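Local coordinates for protein oligoribonuclease (Colwellia psychrerythraea, PDB 6A4D) that hydrolyses small RNA oligonucleotides, probably as a 3'-to-5' exonuclease of the ribonuclease H-like clan, at residues 19-24 and 112-117; 25-30 and 120-125; 135-140 and 171-176. The protein carries 1 engineered substitution. All coordinates share one frame; numbering follows the deposited sequence.

Contact 1: 19-24 and 112-117. With 9RC (5'-O-[(S)-hydroxy(4-nitrophenoxy)phosphoryl]thymidine), chain D; 9RC (5'-O-[(S)-hydroxy(4-nitrophenoxy)phosphoryl]thymidine), chain C.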
loop_
_atom_site.group_PDB
_atom_site.type_symbol
_atom_site.label_atom_id
_atom_site.label_comp_id
_atom_site.label_asym_id
_atom_site.label_seq_id
_atom_site.Cartn_x
_atom_site.Cartn_y
_atom_site.Cartn_z
ATOM N N THR A 19 -1.704 -15.106 11.067
ATOM C CA THR A 19 -2.093 -16.527 10.930
ATOM C C THR A 19 -2.518 -16.813 9.529
ATOM O O THR A 19 -2.941 -17.930 9.217
ATOM C CB THR A 19 -3.306 -16.917 11.841
ATOM O OG1 THR A 19 -4.377 -15.967 11.664
ATOM C CG2 THR A 19 -2.890 -16.932 13.240
ATOM N N GLY A 20 -2.472 -15.808 8.681
ATOM C CA GLY A 20 -2.776 -15.993 7.270
ATOM C C GLY A 20 -2.832 -14.668 6.598
ATOM O O GLY A 20 -2.477 -13.645 7.216
ATOM N N LEU A 21 -3.327 -14.698 5.360
ATOM C CA LEU A 21 -3.419 -13.544 4.473
ATOM C C LEU A 21 -4.675 -12.699 4.565
ATOM O O LEU A 21 -4.718 -11.611 3.996
ATOM C CB LEU A 21 -3.286 -13.993 3.014
ATOM C CG LEU A 21 -1.901 -14.304 2.445
ATOM C CD1 LEU A 21 -0.806 -13.253 2.695
ATOM C CD2 LEU A 21 -1.451 -15.620 3.007
ATOM N N GLU A 22 -5.707 -13.187 5.234
ATOM C CA GLU A 22 -7.024 -12.570 5.174
ATOM C C GLU A 22 -7.426 -11.981 6.535
ATOM O O GLU A 22 -7.685 -12.718 7.484
ATOM C CB GLU A 22 -8.043 -13.574 4.635
ATOM C CG GLU A 22 -8.341 -13.387 3.148
ATOM C CD GLU A 22 -8.838 -11.959 2.830
ATOM O OE1 GLU A 22 -9.520 -11.357 3.731
ATOM O OE2 GLU A 22 -8.509 -11.425 1.718
ATOM N N PRO A 23 -7.468 -10.644 6.643
ATOM C CA PRO A 23 -7.747 -10.087 7.958
ATOM C C PRO A 23 -9.142 -10.412 8.480
ATOM O O PRO A 23 -9.350 -10.404 9.700
ATOM C CB PRO A 23 -7.644 -8.585 7.729
ATOM C CG PRO A 23 -6.855 -8.417 6.491
ATOM C CD PRO A 23 -7.213 -9.586 5.648
ATOM N N VAL A 24 -10.077 -10.672 7.561
ATOM C CA VAL A 24 -11.443 -11.064 7.914
ATOM C C VAL A 24 -11.415 -12.226 8.936
ATOM O O VAL A 24 -12.032 -12.114 9.991
ATOM C CB VAL A 24 -12.303 -11.343 6.662
ATOM C CG1 VAL A 24 -13.661 -11.931 7.030
ATOM C CG2 VAL A 24 -12.512 -10.045 5.866
ATOM N N ILE A 112 3.848 -3.185 2.620
ATOM C CA ILE A 112 3.415 -2.687 3.916
ATOM C C ILE A 112 1.873 -2.466 4.017
ATOM O O ILE A 112 1.315 -2.514 5.122
ATOM C CB ILE A 112 4.216 -1.417 4.280
ATOM C CG1 ILE A 112 4.090 -1.020 5.744
ATOM C CG2 ILE A 112 3.741 -0.238 3.425
ATOM C CD1 ILE A 112 4.601 -2.017 6.743
ATOM N N GLY A 113 1.228 -2.215 2.882
ATOM C CA GLY A 113 -0.238 -2.102 2.735
ATOM C C GLY A 113 -0.902 -3.337 3.334
ATOM O O GLY A 113 -1.957 -3.249 4.033
ATOM N N GLN A 114 -0.289 -4.496 3.110
ATOM C CA GLN A 114 -0.875 -5.706 3.615
ATOM C C GLN A 114 -0.904 -5.677 5.113
ATOM O O GLN A 114 -1.929 -6.023 5.722
ATOM C CB GLN A 114 -0.139 -6.939 3.128
ATOM C CG GLN A 114 -0.615 -8.265 3.721
ATOM C CD GLN A 114 -2.047 -8.684 3.327
ATOM O OE1 GLN A 114 -2.694 -8.107 2.453
ATOM N NE2 GLN A 114 -2.503 -9.713 3.942
ATOM N N ASP A 115 0.208 -5.283 5.730
ATOM C CA ASP A 115 0.246 -5.178 7.212
ATOM C C ASP A 115 -0.765 -4.127 7.709
ATOM O O ASP A 115 -1.328 -4.292 8.765
ATOM C CB ASP A 115 1.614 -4.756 7.750
ATOM C CG ASP A 115 2.777 -5.669 7.304
ATOM O OD1 ASP A 115 3.043 -5.762 6.079
ATOM O OD2 ASP A 115 3.481 -6.200 8.200
ATOM N N ARG A 116 -0.961 -3.048 6.954
ATOM C CA ARG A 116 -1.793 -1.946 7.406
ATOM C C ARG A 116 -3.257 -2.366 7.475
ATOM O O ARG A 116 -4.015 -1.826 8.267
ATOM C CB ARG A 116 -1.582 -0.750 6.477
ATOM C CG ARG A 116 -2.450 0.470 6.689
ATOM C CD ARG A 116 -1.769 1.673 6.033
ATOM N NE ARG A 116 -2.118 2.836 6.797
ATOM C CZ ARG A 116 -1.423 3.938 6.943
ATOM N NH1 ARG A 116 -0.283 4.157 6.314
ATOM N NH2 ARG A 116 -1.960 4.879 7.686
ATOM N N ARG A 117 -3.629 -3.341 6.673
ATOM C CA ARG A 117 -4.940 -3.992 6.790
ATOM C C ARG A 117 -5.224 -4.600 8.169
ATOM O O ARG A 117 -6.342 -4.479 8.699
ATOM C CB ARG A 117 -5.074 -5.117 5.780
ATOM C CG ARG A 117 -5.171 -4.680 4.352
ATOM C CD ARG A 117 -5.084 -5.898 3.421
ATOM N NE ARG A 117 -6.374 -6.608 3.261
ATOM C CZ ARG A 117 -6.514 -7.851 2.802
ATOM N NH1 ARG A 117 -5.453 -8.601 2.490
ATOM N NH2 ARG A 117 -7.731 -8.362 2.690
HETATM O OAJ 9RC D . -0.039 -17.256 5.214
HETATM C CAE 9RC D . 0.911 -16.866 4.536
HETATM N NAI 9RC D . 1.344 -17.657 3.465
HETATM C CAL 9RC D . 2.406 -17.270 2.670
HETATM O OAS 9RC D . 2.765 -18.017 1.768
HETATM C CAT 9RC D . 3.055 -16.069 2.914
HETATM C CAU 9RC D . 4.139 -15.671 2.110
HETATM C CAF 9RC D . 2.597 -15.290 3.964
HETATM N NAB 9RC D . 1.513 -15.688 4.783
HETATM C CAA 9RC D . 1.021 -14.836 5.927
HETATM O OAC 9RC D . 1.513 -13.499 5.787
HETATM C CAD 9RC D . 1.519 -15.308 7.276
HETATM C CAH 9RC D . 2.718 -14.435 7.495
HETATM O OAK 9RC D . 3.001 -14.213 8.863
HETATM C CAG 9RC D . 2.271 -13.152 6.944
HETATM C CAR 9RC D . 3.504 -12.224 6.638
HETATM O OAQ 9RC D . 4.388 -12.716 5.572
HETATM P PAP 9RC D . 6.026 -12.899 5.794
HETATM O OAO 9RC D . 6.725 -11.585 5.968
HETATM O OAN 9RC D . 6.091 -13.813 7.099
HETATM O OAM 9RC D . 6.684 -13.836 4.668
HETATM C CAV 9RC D . 7.491 -13.492 3.619
HETATM C CAW 9RC D . 7.469 -14.400 2.556
HETATM C CAY 9RC D . 8.248 -14.189 1.427
HETATM C CBA 9RC D . 9.055 -13.050 1.355
HETATM N NBB 9RC D . 9.791 -12.885 0.258
HETATM O OBD 9RC D . 9.324 -11.957 -0.806
HETATM O OBC 9RC D . 11.042 -13.711 0.135
HETATM C CAZ 9RC D . 9.098 -12.126 2.418
HETATM C CAX 9RC D . 8.317 -12.344 3.555
HETATM O OAJ 9RC C . 0.209 -10.284 0.835
HETATM C CAE 9RC C . 0.661 -11.260 0.232
HETATM N NAI 9RC C . -0.161 -11.957 -0.640
HETATM C CAL 9RC C . 0.333 -13.064 -1.343
HETATM O OAS 9RC C . -0.442 -13.653 -2.105
HETATM C CAT 9RC C . 1.669 -13.460 -1.179
HETATM C CAU 9RC C . 2.207 -14.555 -1.877
HETATM C CAF 9RC C . 2.461 -12.753 -0.293
HETATM N NAB 9RC C . 1.931 -11.645 0.406
HETATM C CAA 9RC C . 2.732 -10.880 1.364
HETATM O OAC 9RC C . 3.704 -10.099 0.718
HETATM C CAD 9RC C . 3.526 -11.821 2.235
HETATM C CAH 9RC C . 4.481 -10.881 2.851
HETATM O OAK 9RC C . 3.891 -10.408 4.033
HETATM C CAG 9RC C . 4.583 -9.776 1.811
HETATM C CAR 9RC C . 5.961 -9.810 1.239
HETATM O OAQ 9RC C . 5.950 -8.895 0.154
HETATM P PAP 9RC C . 7.263 -8.722 -0.706
HETATM O OAO 9RC C . 6.939 -7.459 -1.641
HETATM O OAN 9RC C . 7.327 -9.902 -1.598
HETATM O OAM 9RC C . 8.313 -8.599 0.447
HETATM C CAV 9RC C . 9.680 -8.470 0.659
HETATM C CAW 9RC C . 10.166 -8.355 2.012
HETATM C CAY 9RC C . 11.568 -8.163 2.288
HETATM C CBA 9RC C . 12.513 -8.110 1.216
HETATM N NBB 9RC C . 13.884 -7.926 1.313
HETATM O OBD 9RC C . 14.950 -8.806 0.449
HETATM O OBC 9RC C . 14.355 -6.871 2.062
HETATM C CAZ 9RC C . 11.988 -8.238 -0.074
HETATM C CAX 9RC C . 10.619 -8.409 -0.385
HETATM O O HOH W 1 -1.107 -11.473 5.884
HETATM O O HOH W 2 -4.557 -11.284 1.372
#

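Contact 2: 25-30 and 120-125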
loop_
_atom_site.group_PDB
_atom_site.type_symbol
_atom_site.label_atom_id
_atom_site.label_comp_id
_atom_site.label_asym_id
_atom_site.label_seq_id
_atom_site.Cartn_x
_atom_site.Cartn_y
_atom_site.Cartn_z
ATOM N N GLU A 25 -10.594 -13.243 8.682
ATOM C CA GLU A 25 -10.473 -14.431 9.550
ATOM C C GLU A 25 -9.224 -14.480 10.396
ATOM O O GLU A 25 -9.258 -15.094 11.450
ATOM C CB GLU A 25 -10.413 -15.722 8.702
ATOM C CG GLU A 25 -11.299 -15.778 7.466
ATOM C CD GLU A 25 -12.779 -15.631 7.786
ATOM O OE1 GLU A 25 -13.143 -15.511 8.976
ATOM O OE2 GLU A 25 -13.590 -15.652 6.835
ATOM N N ASP A 26 -8.111 -13.935 9.899
ATOM C CA ASP A 26 -6.789 -14.033 10.551
ATOM C C ASP A 26 -6.460 -12.905 11.504
ATOM O O ASP A 26 -6.952 -11.822 11.380
ATOM C CB ASP A 26 -5.682 -14.112 9.468
ATOM C CG ASP A 26 -5.856 -15.309 8.574
ATOM O OD1 ASP A 26 -6.235 -16.373 9.127
ATOM O OD2 ASP A 26 -5.705 -15.195 7.337
ATOM N N VAL A 27 -5.558 -13.205 12.417
ATOM C CA VAL A 27 -5.195 -12.381 13.562
ATOM C C VAL A 27 -3.684 -12.210 13.596
ATOM O O VAL A 27 -2.952 -12.917 12.901
ATOM C CB VAL A 27 -5.634 -13.023 14.914
ATOM C CG1 VAL A 27 -7.128 -13.083 14.990
ATOM C CG2 VAL A 27 -5.056 -14.401 15.121
ATOM N N ILE A 28 -3.231 -11.265 14.409
ATOM C CA ILE A 28 -1.825 -10.902 14.454
ATOM C C ILE A 28 -1.075 -11.752 15.468
ATOM O O ILE A 28 -1.515 -11.871 16.638
ATOM C CB ILE A 28 -1.656 -9.426 14.851
ATOM C CG1 ILE A 28 -2.349 -8.543 13.842
ATOM C CG2 ILE A 28 -0.179 -9.087 14.995
ATOM C CD1 ILE A 28 -2.425 -7.126 14.336
ATOM N N LEU A 29 0.072 -12.294 15.042
ATOM C CA LEU A 29 0.946 -13.073 15.951
ATOM C C LEU A 29 2.144 -12.333 16.527
ATOM O O LEU A 29 2.587 -12.642 17.635
ATOM C CB LEU A 29 1.407 -14.351 15.251
ATOM C CG LEU A 29 0.246 -15.281 14.912
ATOM C CD1 LEU A 29 0.781 -16.500 14.206
ATOM C CD2 LEU A 29 -0.523 -15.663 16.177
ATOM N N GLU A 30 2.653 -11.344 15.798
ATOM C CA GLU A 30 3.874 -10.649 16.206
ATOM C C GLU A 30 3.894 -9.262 15.624
ATOM O O GLU A 30 3.387 -9.058 14.523
ATOM C CB GLU A 30 5.107 -11.393 15.683
ATOM C CG GLU A 30 6.399 -11.106 16.433
ATOM C CD GLU A 30 7.638 -11.669 15.726
ATOM O OE1 GLU A 30 7.594 -12.020 14.528
ATOM O OE2 GLU A 30 8.691 -11.741 16.375
ATOM N N ASN A 120 -5.078 -1.711 10.787
ATOM C CA ASN A 120 -6.312 -0.971 10.728
ATOM C C ASN A 120 -7.454 -1.718 11.423
ATOM O O ASN A 120 -8.112 -1.133 12.222
ATOM C CB ASN A 120 -6.713 -0.616 9.281
ATOM C CG ASN A 120 -8.173 -0.159 9.157
ATOM O OD1 ASN A 120 -9.111 -0.971 9.270
ATOM N ND2 ASN A 120 -8.369 1.121 8.929
ATOM N N LYS A 121 -7.706 -2.979 11.099
ATOM C CA LYS A 121 -8.742 -3.772 11.852
ATOM C C LYS A 121 -8.518 -3.904 13.357
ATOM O O LYS A 121 -9.407 -3.615 14.140
ATOM C CB LYS A 121 -8.873 -5.164 11.270
ATOM C CG LYS A 121 -10.063 -5.926 11.794
ATOM C CD LYS A 121 -10.343 -7.155 10.960
ATOM C CE LYS A 121 -11.325 -8.056 11.694
ATOM N NZ LYS A 121 -11.804 -9.195 10.858
ATOM N N TYR A 122 -7.340 -4.355 13.756
ATOM C CA TYR A 122 -7.081 -4.816 15.099
ATOM C C TYR A 122 -6.358 -3.862 16.031
ATOM O O TYR A 122 -6.328 -4.113 17.242
ATOM C CB TYR A 122 -6.248 -6.085 15.031
ATOM C CG TYR A 122 -6.937 -7.255 14.349
ATOM C CD1 TYR A 122 -8.025 -7.888 14.963
ATOM C CD2 TYR A 122 -6.515 -7.720 13.099
ATOM C CE1 TYR A 122 -8.657 -8.970 14.377
ATOM C CE2 TYR A 122 -7.159 -8.790 12.496
ATOM C CZ TYR A 122 -8.221 -9.422 13.152
ATOM O OH TYR A 122 -8.861 -10.493 12.588
ATOM N N MET A 123 -5.721 -2.824 15.484
ATOM C CA MET A 123 -4.965 -1.828 16.277
ATOM C C MET A 123 -5.233 -0.416 15.744
ATOM O O MET A 123 -4.300 0.340 15.466
ATOM C CB MET A 123 -3.478 -2.102 16.194
ATOM C CG MET A 123 -3.026 -3.519 16.575
ATOM S SD MET A 123 -1.275 -3.872 16.159
ATOM C CE MET A 123 -0.385 -3.054 17.500
ATOM N N PRO A 124 -6.514 -0.053 15.570
ATOM C CA PRO A 124 -6.754 1.265 14.939
ATOM C C PRO A 124 -6.083 2.512 15.669
ATOM O O PRO A 124 -5.653 3.502 14.980
ATOM C CB PRO A 124 -8.299 1.338 14.864
ATOM C CG PRO A 124 -8.774 0.386 15.908
ATOM C CD PRO A 124 -7.771 -0.713 15.971
ATOM N N ASP A 125 -5.917 2.429 17.002
ATOM C CA ASP A 125 -5.259 3.527 17.768
ATOM C C ASP A 125 -3.822 3.696 17.356
ATOM O O ASP A 125 -3.323 4.810 17.234
ATOM C CB ASP A 125 -5.275 3.289 19.282
ATOM C CG ASP A 125 -6.706 3.277 19.882
ATOM O OD1 ASP A 125 -7.682 3.741 19.227
ATOM O OD2 ASP A 125 -6.849 2.783 21.017
#

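Contact 3: 135-140 and 171-176. With 9RC (5'-O-[(S)-hydroxy(4-nitrophenoxy)phosphoryl]thymidine), chain C.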
loop_
_atom_site.group_PDB
_atom_site.type_symbol
_atom_site.label_atom_id
_atom_site.label_comp_id
_atom_site.label_asym_id
_atom_site.label_seq_id
_atom_site.Cartn_x
_atom_site.Cartn_y
_atom_site.Cartn_z
ATOM N N LEU A 135 5.066 3.854 2.685
ATOM C CA LEU A 135 6.343 3.838 2.035
ATOM C C LEU A 135 6.704 2.351 1.810
ATOM O O LEU A 135 7.149 1.645 2.681
ATOM C CB LEU A 135 7.330 4.600 2.855
ATOM C CG LEU A 135 8.636 4.901 2.140
ATOM C CD1 LEU A 135 9.486 5.797 3.006
ATOM C CD2 LEU A 135 9.431 3.640 1.809
ATOM N N ASP A 136 6.436 1.912 0.608
ATOM C CA ASP A 136 6.452 0.518 0.261
ATOM C C ASP A 136 7.694 0.237 -0.591
ATOM O O ASP A 136 7.725 0.598 -1.723
ATOM C CB ASP A 136 5.139 0.171 -0.491
ATOM C CG ASP A 136 4.997 -1.326 -0.783
ATOM O OD1 ASP A 136 5.964 -2.081 -0.556
ATOM O OD2 ASP A 136 3.922 -1.741 -1.309
ATOM N N VAL A 137 8.661 -0.481 -0.028
ATOM C CA VAL A 137 9.930 -0.724 -0.610
ATOM C C VAL A 137 9.763 -1.669 -1.858
ATOM O O VAL A 137 10.541 -1.587 -2.845
ATOM C CB VAL A 137 10.867 -1.313 0.466
ATOM C CG1 VAL A 137 12.159 -1.871 -0.148
ATOM C CG2 VAL A 137 11.163 -0.252 1.528
ATOM N N SER A 138 8.706 -2.481 -1.829
ATOM C CA SER A 138 8.387 -3.370 -2.933
ATOM C C SER A 138 7.853 -2.635 -4.137
ATOM O O SER A 138 7.953 -3.158 -5.210
ATOM C CB SER A 138 7.369 -4.430 -2.521
ATOM O OG SER A 138 7.863 -5.134 -1.434
ATOM N N THR A 139 7.339 -1.433 -3.975
ATOM C CA THR A 139 7.079 -0.566 -5.128
ATOM C C THR A 139 8.359 -0.312 -5.855
ATOM O O THR A 139 8.399 -0.357 -7.077
ATOM C CB THR A 139 6.476 0.783 -4.678
ATOM O OG1 THR A 139 5.093 0.571 -4.367
ATOM C CG2 THR A 139 6.663 1.935 -5.703
ATOM N N ILE A 140 9.423 -0.074 -5.105
ATOM C CA ILE A 140 10.712 0.317 -5.714
ATOM C C ILE A 140 11.300 -0.938 -6.294
ATOM O O ILE A 140 11.861 -0.891 -7.350
ATOM C CB ILE A 140 11.706 0.960 -4.713
ATOM C CG1 ILE A 140 11.036 2.193 -4.093
ATOM C CG2 ILE A 140 12.990 1.448 -5.441
ATOM C CD1 ILE A 140 11.565 2.427 -2.731
ATOM N N ILE A 171 14.898 -2.125 5.254
ATOM C CA ILE A 171 15.698 -0.884 5.403
ATOM C C ILE A 171 16.918 -1.019 4.553
ATOM O O ILE A 171 17.250 -0.117 3.745
ATOM C CB ILE A 171 16.088 -0.670 6.874
ATOM C CG1 ILE A 171 14.811 -0.384 7.696
ATOM C CG2 ILE A 171 17.076 0.505 7.088
ATOM C CD1 ILE A 171 15.056 -0.158 9.161
ATOM N N ALA A 172 17.548 -2.185 4.682
ATOM C CA ALA A 172 18.761 -2.420 3.935
ATOM C C ALA A 172 18.459 -2.433 2.464
ATOM O O ALA A 172 19.240 -1.906 1.702
ATOM C CB ALA A 172 19.451 -3.706 4.388
ATOM N N GLU A 173 17.337 -3.017 2.056
ATOM C CA GLU A 173 16.985 -3.038 0.644
ATOM C C GLU A 173 16.844 -1.606 0.071
ATOM O O GLU A 173 17.292 -1.328 -1.008
ATOM C CB GLU A 173 15.709 -3.840 0.381
ATOM C CG GLU A 173 15.322 -3.956 -1.103
ATOM C CD GLU A 173 13.968 -4.668 -1.306
ATOM O OE1 GLU A 173 13.411 -5.200 -0.314
ATOM O OE2 GLU A 173 13.446 -4.669 -2.460
ATOM N N LEU A 174 16.225 -0.726 0.826
ATOM C CA LEU A 174 15.977 0.639 0.429
ATOM C C LEU A 174 17.272 1.452 0.374
ATOM O O LEU A 174 17.414 2.308 -0.488
ATOM C CB LEU A 174 14.932 1.306 1.331
ATOM C CG LEU A 174 14.575 2.760 0.998
ATOM C CD1 LEU A 174 13.957 2.927 -0.381
ATOM C CD2 LEU A 174 13.671 3.361 2.056
ATOM N N LYS A 175 18.211 1.109 1.237
ATOM C CA LYS A 175 19.555 1.723 1.275
ATOM C C LYS A 175 20.303 1.393 -0.003
ATOM O O LYS A 175 20.912 2.221 -0.646
ATOM C CB LYS A 175 20.326 1.208 2.474
ATOM C CG LYS A 175 20.135 1.941 3.756
ATOM C CD LYS A 175 21.355 1.692 4.672
ATOM C CE LYS A 175 21.343 2.528 5.974
ATOM N NZ LYS A 175 20.844 1.858 7.241
ATOM N N VAL A 176 20.173 0.155 -0.408
ATOM C CA VAL A 176 20.691 -0.249 -1.672
ATOM C C VAL A 176 20.098 0.577 -2.790
ATOM O O VAL A 176 20.864 1.110 -3.641
ATOM C CB VAL A 176 20.540 -1.790 -1.873
ATOM C CG1 VAL A 176 20.705 -2.223 -3.322
ATOM C CG2 VAL A 176 21.510 -2.498 -0.969
HETATM O OAJ 9RC C . 0.209 -10.284 0.835
HETATM C CAE 9RC C . 0.661 -11.260 0.232
HETATM N NAI 9RC C . -0.161 -11.957 -0.640
HETATM C CAL 9RC C . 0.333 -13.064 -1.343
HETATM O OAS 9RC C . -0.442 -13.653 -2.105
HETATM C CAT 9RC C . 1.669 -13.460 -1.179
HETATM C CAU 9RC C . 2.207 -14.555 -1.877
HETATM C CAF 9RC C . 2.461 -12.753 -0.293
HETATM N NAB 9RC C . 1.931 -11.645 0.406
HETATM C CAA 9RC C . 2.732 -10.880 1.364
HETATM O OAC 9RC C . 3.704 -10.099 0.718
HETATM C CAD 9RC C . 3.526 -11.821 2.235
HETATM C CAH 9RC C . 4.481 -10.881 2.851
HETATM O OAK 9RC C . 3.891 -10.408 4.033
HETATM C CAG 9RC C . 4.583 -9.776 1.811
HETATM C CAR 9RC C . 5.961 -9.810 1.239
HETATM O OAQ 9RC C . 5.950 -8.895 0.154
HETATM P PAP 9RC C . 7.263 -8.722 -0.706
HETATM O OAO 9RC C . 6.939 -7.459 -1.641
HETATM O OAN 9RC C . 7.327 -9.902 -1.598
HETATM O OAM 9RC C . 8.313 -8.599 0.447
HETATM C CAV 9RC C . 9.680 -8.470 0.659
HETATM C CAW 9RC C . 10.166 -8.355 2.012
HETATM C CAY 9RC C . 11.568 -8.163 2.288
HETATM C CBA 9RC C . 12.513 -8.110 1.216
HETATM N NBB 9RC C . 13.884 -7.926 1.313
HETATM O OBD 9RC C . 14.950 -8.806 0.449
HETATM O OBC 9RC C . 14.355 -6.871 2.062
HETATM C CAZ 9RC C . 11.988 -8.238 -0.074
HETATM C CAX 9RC C . 10.619 -8.409 -0.385
#

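Contact 1: 19-24 and 112-117
The guanidinium of R117 carries P23 on one face: CD of P23 stands 3.2 Å above the plane, displaced toward the rim, and the two side chains cross at about a right angle. Round the edge, in plane, lie Q114 OE1, E22 OE2 and a water. R117 NH1 donates to Q114 OE1 (2.8 Å) on a lone pair in the carbonyl plane, so amide and guanidinium fix each other's rotation. The salt bridge from R117 NH2 to E22 OE2 is a long, weak bond of 3.3 Å, though nearly straight (170°), with the carboxylate turned 73° from the guanidinium.

The amide of Q114, its CG anti to the backbone N (chi1 175°) and the chain bent at chi2, sends NE2 to L21 O at 2.9 Å; that oxygen lies in the amide plane, but the donor sits above the peptide carbonyl plane. Two waters reinforce the join, one bridging Q114 NE2 to G20 O, the other R117 NH1 to L21 O. L21 then splits two nucleotide analogues: CD1 approaches CAE of 9RC (chain C) at 3.5 Å, and CD2 approaches CAE of 9RC (chain D) at 3.1 Å, a wedge between thymine rings.

The contact thus fastens the loop between strands 11-18 and 28-36 to the early turns of helix 112-122, while N120 of the second subunit packs on E22 and R117.

Contact 2: 25-30 and 120-125
Y122 carries this contact through its hydroxyl and its CB. With CG anti to the carbonyl carbon (chi1 -63°), the ring reaches from the end of helix 112-122 to the backbone of D26, where OH donates to D26 O at 2.6 Å. The bond is short, yet the hydroxyl lies 43° above the carbonyl plane. CG of the preceding K121 covers one ring face over its centre. V27 meets the phenol end obliquely, CG1 coming to 4.2 Å from Y122 CZ.

I28 takes the same first rotamer and extends CD1 (chi2 169°) past the tyrosine in the opposite direction, so that this methyl lies 4.0 Å from Y122 CB and 3.9 Å from M123 SD. The methionine chain is bent at chi3, and I28 crosses it obliquely. L85 of helix 85-99 touches I28, Y122 and M123 alike, whereas the carboxylate of D26 turns to the backbone N of E22.

M123 is both the first residue to leave helix 112-122 and the N-cap position of helix 124-127. It therefore packs the break between two helices against the start of strand 28-36, where L29 and E30 both face E17 in a classic beta bulge within the mixed sheet of the exonuclease fold.

Contact 3: 135-140 and 171-176
V137 fits between two side chains of helix 163-180. Its CG1, anti to the backbone N, lies 3.5 Å from E173 CD as the two side chains slide past each other in opposite directions, while CG2 faces L174 CB at 4.1 Å. Farther along, I140 and L174 cross at about a right angle, and their CD1 methyls are 3.4 Å apart, tighter than usual van der Waals contact. L135 CD2 adds a looser touch on L174 CD2 from the strand end. No hydrogen bond links the two segments, so the join rests on packing.

The polar atoms turn instead to the ligand and pocket. S138 OG donates to the phosphate oxygen OAO of 9RC (chain C) at 2.5 Å. E173, extended with CG anti to the backbone N (chi1 -177°), brings OE1 to 3.1 Å from the nitro oxygen OBC, a pairing of two electron-rich atoms that is probably not attractive in itself. Strand 134-136 here runs straight into helix 137-147: D136 is the N-cap, its OD1 accepting from S138 N at 3.0 Å, so the capped helix start presents the serine to the phosphate.

Behind this shell, N110 donates to both S138 OG and E173 OE1, and K141 and Y177 hold E173 OE2. An alanine at E173 would remove the carboxylate and would probably leave N110, K141 and Y177 without a shared partner and V137 CG1 less well packed. Y132 and R133 of the second subunit also bind this 9RC.

How the contacts relate
From the N terminus, strand 11-18 leads into 19-24 and then directly into 25-30, so contacts 1 and 2 begin on one continuous connection running into strand 28-36. Both close on helix 112-122 and the turn after it, about 90 residues later; because their segments alternate, the two closures cross, and their centres are only 8 Å apart. Contact 3 follows in series, closing a shorter loop of 30 residues between the strand-to-helix junction 135-140 and helix 163-180. It lies on the opposite side of the chain's centre from contact 2, yet 9RC (chain C) touches both contacts 1 and 3, whose centres lie about 19 Å apart.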